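PDB 4EVX: putative phage endolysin from Salmonella enterica subsp. enterica serovar Typhimurium, which is of unproven function but belongs to the phage lysozyme family (glycosyl hydrolase 24), whose members hydrolyse the beta-1,4 linkages of bacterial peptidoglycan. Local coordinates for residues T48-P52 and D53-A57; I87-M90 and F91-H95. All coordinates share one frame; numbering follows the deposited sequence.

Interaction 1 (T48-P52 and D53-A57)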
ATOM      1  N   THR A  48       4.405 -31.476  12.380  1.00 41.48           N
ATOM      2  CA  THR A  48       2.959 -31.308  12.461  1.00 40.49           C
ATOM      3  C   THR A  48       2.627 -30.281  13.530  1.00 40.51           C
ATOM      4  O   THR A  48       1.644 -29.560  13.385  1.00 37.41           O
ATOM      5  CB  THR A  48       2.281 -32.647  12.711  1.00 48.68           C
ATOM      6  OG1 THR A  48       2.646 -33.505  11.639  1.00 51.30           O
ATOM      7  CG2 THR A  48       0.771 -32.532  12.799  1.00 44.46           C
ATOM      8  N   PHE A  49       3.348 -30.311  14.649  1.00 38.87           N
ATOM      9  CA  PHE A  49       3.141 -29.405  15.758  1.00 37.15           C
ATOM     10  C   PHE A  49       4.411 -28.599  16.027  1.00 38.64           C
ATOM     11  O   PHE A  49       5.528 -29.111  15.856  1.00 39.03           O
ATOM     12  CB  PHE A  49       2.729 -30.164  17.039  1.00 39.90           C
ATOM     13  CG  PHE A  49       1.448 -30.971  16.925  1.00 43.13           C
ATOM     14  CD1 PHE A  49       0.221 -30.413  17.261  1.00 47.70           C
ATOM     15  CD2 PHE A  49       1.483 -32.305  16.550  1.00 48.77           C
ATOM     16  CE1 PHE A  49      -0.957 -31.158  17.152  1.00 50.50           C
ATOM     17  CE2 PHE A  49       0.306 -33.056  16.452  1.00 53.56           C
ATOM     18  CZ  PHE A  49      -0.907 -32.467  16.721  1.00 52.05           C
ATOM     19  N   ILE A  50       4.235 -27.401  16.563  1.00 34.90           N
ATOM     20  CA  ILE A  50       5.319 -26.556  17.046  1.00 32.95           C
ATOM     21  C   ILE A  50       4.930 -25.924  18.346  1.00 36.02           C
ATOM     22  O   ILE A  50       3.746 -25.937  18.716  1.00 39.73           O
ATOM     23  CB  ILE A  50       5.761 -25.461  16.041  1.00 33.81           C
ATOM     24  CG1 ILE A  50       4.606 -24.446  15.716  1.00 32.42           C
ATOM     25  CG2 ILE A  50       6.413 -26.065  14.818  1.00 33.55           C
ATOM     26  CD1 ILE A  50       4.952 -23.337  14.843  1.00 34.36           C
ATOM     27  N   THR A  51       5.920 -25.375  19.026  1.00 33.17           N
ATOM     28  CA  THR A  51       5.766 -24.618  20.264  1.00 34.10           C
ATOM     29  C   THR A  51       5.541 -23.141  19.976  1.00 34.67           C
ATOM     30  O   THR A  51       5.911 -22.643  18.894  1.00 31.24           O
ATOM     31  CB  THR A  51       6.982 -24.756  21.151  1.00 37.66           C
ATOM     32  OG1 THR A  51       8.055 -24.025  20.555  1.00 36.68           O
ATOM     33  CG2 THR A  51       7.369 -26.199  21.388  1.00 38.21           C
ATOM     34  N   PRO A  52       5.031 -22.363  20.951  1.00 34.83           N
ATOM     35  CA  PRO A  52       4.875 -20.917  20.731  1.00 33.55           C
ATOM     36  C   PRO A  52       6.215 -20.238  20.367  1.00 33.57           C
ATOM     37  O   PRO A  52       6.198 -19.384  19.475  1.00 32.56           O
ATOM     38  CB  PRO A  52       4.327 -20.421  22.071  1.00 38.11           C
ATOM     39  CG  PRO A  52       3.632 -21.580  22.643  1.00 42.18           C
ATOM     40  CD  PRO A  52       4.490 -22.761  22.270  1.00 37.31           C
ATOM     41  N   ASP A  53       7.359 -20.617  21.015  1.00 33.46           N
ATOM     42  CA  ASP A  53       8.678 -20.034  20.678  1.00 31.74           C
ATOM     43  C   ASP A  53       9.047 -20.395  19.280  1.00 31.48           C
ATOM     44  O   ASP A  53       9.597 -19.559  18.623  1.00 29.97           O
ATOM     45  CB  ASP A  53       9.812 -20.511  21.636  1.00 37.45           C
ATOM     46  CG  ASP A  53      10.058 -19.586  22.826  1.00 66.45           C
ATOM     47  OD1 ASP A  53       9.145 -18.766  23.164  1.00 67.21           O
ATOM     48  OD2 ASP A  53      11.167 -19.641  23.390  1.00 82.81           O
ATOM     49  N   GLN A  54       8.763 -21.639  18.811  1.00 28.68           N
ATOM     50  CA  GLN A  54       9.060 -21.972  17.403  1.00 27.12           C
ATOM     51  C   GLN A  54       8.206 -21.124  16.480  1.00 29.54           C
ATOM     52  O   GLN A  54       8.695 -20.638  15.471  1.00 26.12           O
ATOM     53  CB  GLN A  54       8.817 -23.468  17.148  1.00 26.66           C
ATOM     54  CG  GLN A  54       9.908 -24.276  17.849  1.00 31.50           C
ATOM     55  CD  GLN A  54       9.535 -25.704  18.078  1.00 31.71           C
ATOM     56  OE1 GLN A  54       8.416 -26.130  17.805  1.00 32.74           O
ATOM     57  NE2 GLN A  54      10.456 -26.483  18.588  1.00 33.65           N
ATOM     58  N   ALA A  55       6.932 -20.860  16.848  1.00 27.07           N
ATOM     59  CA  ALA A  55       6.089 -20.014  16.008  1.00 26.80           C
ATOM     60  C   ALA A  55       6.616 -18.576  15.958  1.00 27.67           C
ATOM     61  O   ALA A  55       6.595 -17.929  14.924  1.00 26.62           O
ATOM     62  CB  ALA A  55       4.687 -19.993  16.536  1.00 28.95           C
ATOM     63  N   GLU A  56       7.103 -18.085  17.095  1.00 27.21           N
ATOM     64  CA  GLU A  56       7.659 -16.723  17.137  1.00 26.28           C
ATOM     65  C   GLU A  56       8.866 -16.626  16.221  1.00 26.06           C
ATOM     66  O   GLU A  56       8.992 -15.682  15.464  1.00 26.48           O
ATOM     67  CB  GLU A  56       8.098 -16.341  18.546  1.00 28.78           C
ATOM     68  CG  GLU A  56       8.441 -14.874  18.741  1.00 33.51           C
ATOM     69  CD  GLU A  56       7.217 -13.972  18.808  1.00 53.02           C
ATOM     70  OE1 GLU A  56       6.097 -14.490  19.015  1.00 44.33           O
ATOM     71  OE2 GLU A  56       7.391 -12.738  18.708  1.00 52.63           O
ATOM     72  N   ALA A  57       9.772 -17.618  16.249  1.00 26.52           N
ATOM     73  CA  ALA A  57      10.936 -17.606  15.380  1.00 24.26           C
ATOM     74  C   ALA A  57      10.553 -17.636  13.909  1.00 26.48           C
ATOM     75  O   ALA A  57      11.136 -16.929  13.094  1.00 23.64           O
ATOM     76  CB  ALA A  57      11.824 -18.798  15.667  1.00 26.21           C
TER
HETATM   77  O   HOH W   1       4.565 -17.067  20.184  1.00 46.54           O
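T51 and Q54 bind each other reciprocally in a capping box at the start of helix 52-73. The amide of Q54 donates to the T51 hydroxyl, with Q54 N 3.0 Å from T51 OG1 and an N-H...O angle of 163°. In return T51 N donates to Q54 OE1 at 2.9 Å, arriving above the plane of the side-chain amide, 46° out of it, instead of along a lone pair. A chi1 of 71° swings T51 OG1 forward over the first turn, and the Q54 chain, extended beyond CG, runs back past it toward the residues before the helix. There Q54 OE1 also lies 3.2 Å from I50 CA, while the CD1 methyl of I50 packs 3.8 Å from A55 CB on the buried side of the turn. Backbone bonds take over at once: A55 N donates to T51 O and E56 N to P52 O. The latter carbonyl also accepts from a water, 2.9 Å from P52 O, which donates as well to E56 OE1; that carboxylate oxygen is hydrogen-bonded in addition to the dimethylated lysine at position 16. Backbone hydrogen bonding of I50 to L23 and the packing of A55 on L21 tie the cap to an earlier loop. The box thus gives the first-turn amide of Q54 an acceptor that no preceding turn can supply, with a neutral glutamine playing the part often taken by glutamate; the carboxylates of D53 and E56 in the same turn would probably favour the helix start.

Interaction 2 (I87-M90 and F91-H95); sequences IALM and FSIGH
L89 O is gripped by two donors from the following turn. I93 N supplies the ordinary helical bond, 3.0 Å from L89 O, and the S92 hydroxyl adds a second, with S92 OG 2.8 Å from L89 O and the donor tilted 22° from the carbonyl plane. With chi1 at 69° the hydroxyl bends back along the helix to the carbonyl three residues earlier. It is buried and also bonded to T85 OG1 of the third subunit, so the serine links the helix backbone to a subunit interface. Next to it, L89 and I93 meet through methyl groups, CD1 to CD1 at 3.8 Å; L89 packs on L86 of the second subunit and I93 on L74 of the same neighbour. This is the C-terminal half of helix 80-94 in the phage lysozyme fold, with I87 and F91 turned to helix 52-73, where they touch L63 and L59 respectively. One turn on, G94 N donates to M90 O at 2.7 Å. The imidazole of H95 turns back: H95 ND1 donates to F91 O at 2.8 Å, meeting a lone pair in the carbonyl plane. That bond helps hold the imidazole beside the F91 ring, with H95 CE1 3.4 Å above the plane of the F91 ring, offset toward its rim, and F91 CZ over the centre of the imidazole; both side chains touch Q19.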
ATOM      1  N   ILE A  87       5.666  -3.930   5.094  1.00 22.91           N
ATOM      2  CA  ILE A  87       5.725  -5.318   5.510  1.00 21.93           C
ATOM      3  C   ILE A  87       4.412  -5.753   6.188  1.00 23.43           C
ATOM      4  O   ILE A  87       3.905  -6.835   5.869  1.00 23.68           O
ATOM      5  CB  ILE A  87       6.943  -5.536   6.402  1.00 23.31           C
ATOM      6  CG1 ILE A  87       8.200  -5.336   5.527  1.00 26.37           C
ATOM      7  CG2 ILE A  87       6.909  -6.927   7.043  1.00 23.21           C
ATOM      8  CD1 ILE A  87       9.391  -5.343   6.255  1.00 33.29           C
ATOM      9  N   ALA A  88       3.833  -4.942   7.095  1.00 20.57           N
ATOM     10  CA  ALA A  88       2.589  -5.323   7.738  1.00 21.63           C
ATOM     11  C   ALA A  88       1.483  -5.401   6.697  1.00 23.17           C
ATOM     12  O   ALA A  88       0.650  -6.311   6.712  1.00 22.49           O
ATOM     13  CB  ALA A  88       2.240  -4.319   8.803  1.00 22.37           C
ATOM     14  N   LEU A  89       1.440  -4.449   5.769  1.00 22.12           N
ATOM     15  CA  LEU A  89       0.449  -4.493   4.686  1.00 22.67           C
ATOM     16  C   LEU A  89       0.553  -5.783   3.873  1.00 24.10           C
ATOM     17  O   LEU A  89      -0.449  -6.474   3.658  1.00 24.88           O
ATOM     18  CB  LEU A  89       0.594  -3.285   3.763  1.00 22.80           C
ATOM     19  CG  LEU A  89      -0.351  -3.303   2.534  1.00 29.79           C
ATOM     20  CD1 LEU A  89      -1.824  -3.115   2.948  1.00 31.13           C
ATOM     21  CD2 LEU A  89       0.032  -2.262   1.499  1.00 33.24           C
HETATM   22  N   MSE A  90       1.768  -6.091   3.413  1.00 21.60           N
HETATM   23  CA  MSE A  90       1.921  -7.344   2.645  1.00 22.31           C
HETATM   24  C   MSE A  90       1.490  -8.563   3.496  1.00 25.06           C
HETATM   25  O   MSE A  90       0.844  -9.499   2.990  1.00 26.32           O
HETATM   26  CB  MSE A  90       3.351  -7.473   2.155  1.00 23.57           C
HETATM   27  CG  MSE A  90       3.684  -6.534   1.049  1.00 26.42           C
HETATM   28 SE   MSE A  90       5.462  -6.869   0.351  0.70 26.24          SE
HETATM   29  CE  MSE A  90       6.340  -6.150   1.666  1.00 29.31           C
ATOM     30  N   PHE A  91       1.845  -8.565   4.803  1.00 23.47           N
ATOM     31  CA  PHE A  91       1.501  -9.679   5.684  1.00 25.18           C
ATOM     32  C   PHE A  91      -0.027  -9.834   5.733  1.00 25.80           C
ATOM     33  O   PHE A  91      -0.550 -10.944   5.578  1.00 27.37           O
ATOM     34  CB  PHE A  91       2.083  -9.426   7.092  1.00 25.28           C
ATOM     35  CG  PHE A  91       2.078 -10.623   7.970  1.00 25.49           C
ATOM     36  CD1 PHE A  91       3.219 -11.407   8.108  1.00 27.34           C
ATOM     37  CD2 PHE A  91       0.896 -11.094   8.500  1.00 27.38           C
ATOM     38  CE1 PHE A  91       3.179 -12.612   8.791  1.00 29.24           C
ATOM     39  CE2 PHE A  91       0.878 -12.247   9.264  1.00 33.25           C
ATOM     40  CZ  PHE A  91       2.015 -13.012   9.385  1.00 31.22           C
ATOM     41  N   SER A  92      -0.766  -8.705   5.827  1.00 22.93           N
ATOM     42  CA  SER A  92      -2.215  -8.782   5.889  1.00 24.69           C
ATOM     43  C   SER A  92      -2.876  -9.199   4.596  1.00 31.07           C
ATOM     44  O   SER A  92      -3.933  -9.830   4.637  1.00 32.93           O
ATOM     45  CB  SER A  92      -2.795  -7.454   6.358  1.00 27.15           C
ATOM     46  OG  SER A  92      -2.660  -6.404   5.423  1.00 27.11           O
ATOM     47  N   ILE A  93      -2.299  -8.835   3.470  1.00 29.05           N
ATOM     48  CA  ILE A  93      -2.815  -9.233   2.146  1.00 29.81           C
ATOM     49  C   ILE A  93      -2.411 -10.682   1.803  1.00 36.09           C
ATOM     50  O   ILE A  93      -3.152 -11.401   1.110  1.00 37.59           O
ATOM     51  CB  ILE A  93      -2.249  -8.245   1.063  1.00 31.76           C
ATOM     52  CG1 ILE A  93      -2.850  -6.851   1.201  1.00 34.38           C
ATOM     53  CG2 ILE A  93      -2.490  -8.761  -0.353  1.00 37.67           C
ATOM     54  CD1 ILE A  93      -2.193  -5.801   0.249  1.00 38.53           C
ATOM     55  N   GLY A  94      -1.220 -11.075   2.216  1.00 34.99           N
ATOM     56  CA  GLY A  94      -0.615 -12.332   1.814  1.00 37.49           C
ATOM     57  C   GLY A  94      -0.944 -13.568   2.576  1.00 45.93           C
ATOM     58  O   GLY A  94      -0.453 -14.631   2.205  1.00 47.75           O
ATOM     59  N   HIS A  95      -1.667 -13.418   3.683  1.00 42.57           N
ATOM     60  CA  HIS A  95      -2.008 -14.498   4.566  1.00 45.65           C
ATOM     61  C   HIS A  95      -3.487 -14.580   4.693  1.00 51.94           C
ATOM     62  O   HIS A  95      -4.184 -13.576   4.838  1.00 54.03           O
ATOM     63  CB  HIS A  95      -1.373 -14.267   5.959  1.00 45.03           C
ATOM     64  CG  HIS A  95       0.098 -14.336   5.965  1.00 45.94           C
ATOM     65  ND1 HIS A  95       0.883 -13.291   5.539  1.00 46.06           N
ATOM     66  CD2 HIS A  95       0.887 -15.390   6.249  1.00 49.25           C
ATOM     67  CE1 HIS A  95       2.130 -13.715   5.642  1.00 45.18           C
ATOM     68  NE2 HIS A  95       2.170 -14.991   6.053  1.00 48.12           N
TER

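Overall arrangement
Interactions 1 and 2 lie on successive helices of the chain, at the beginning of helix 52-73 and in the C-terminal part of helix 80-94. Their centres are about 20 Å apart, on opposite sides of the chain's centre, and their nearest atoms about 9 Å apart, so they do not touch. The connection runs through helix 52-73 itself, whose L59, L63 and L70 receive side chains of I87-H95 further along from the cap. No other chain of the four-chain assembly touches T48-A57, whereas several residues of I87-H95 pack against two neighbouring subunits. F91 and H95 touch Q19, which by sequence motif probably occupies the position of the catalytic glutamate of phage lysozymes, so interaction 2 probably borders the region of the family's active site.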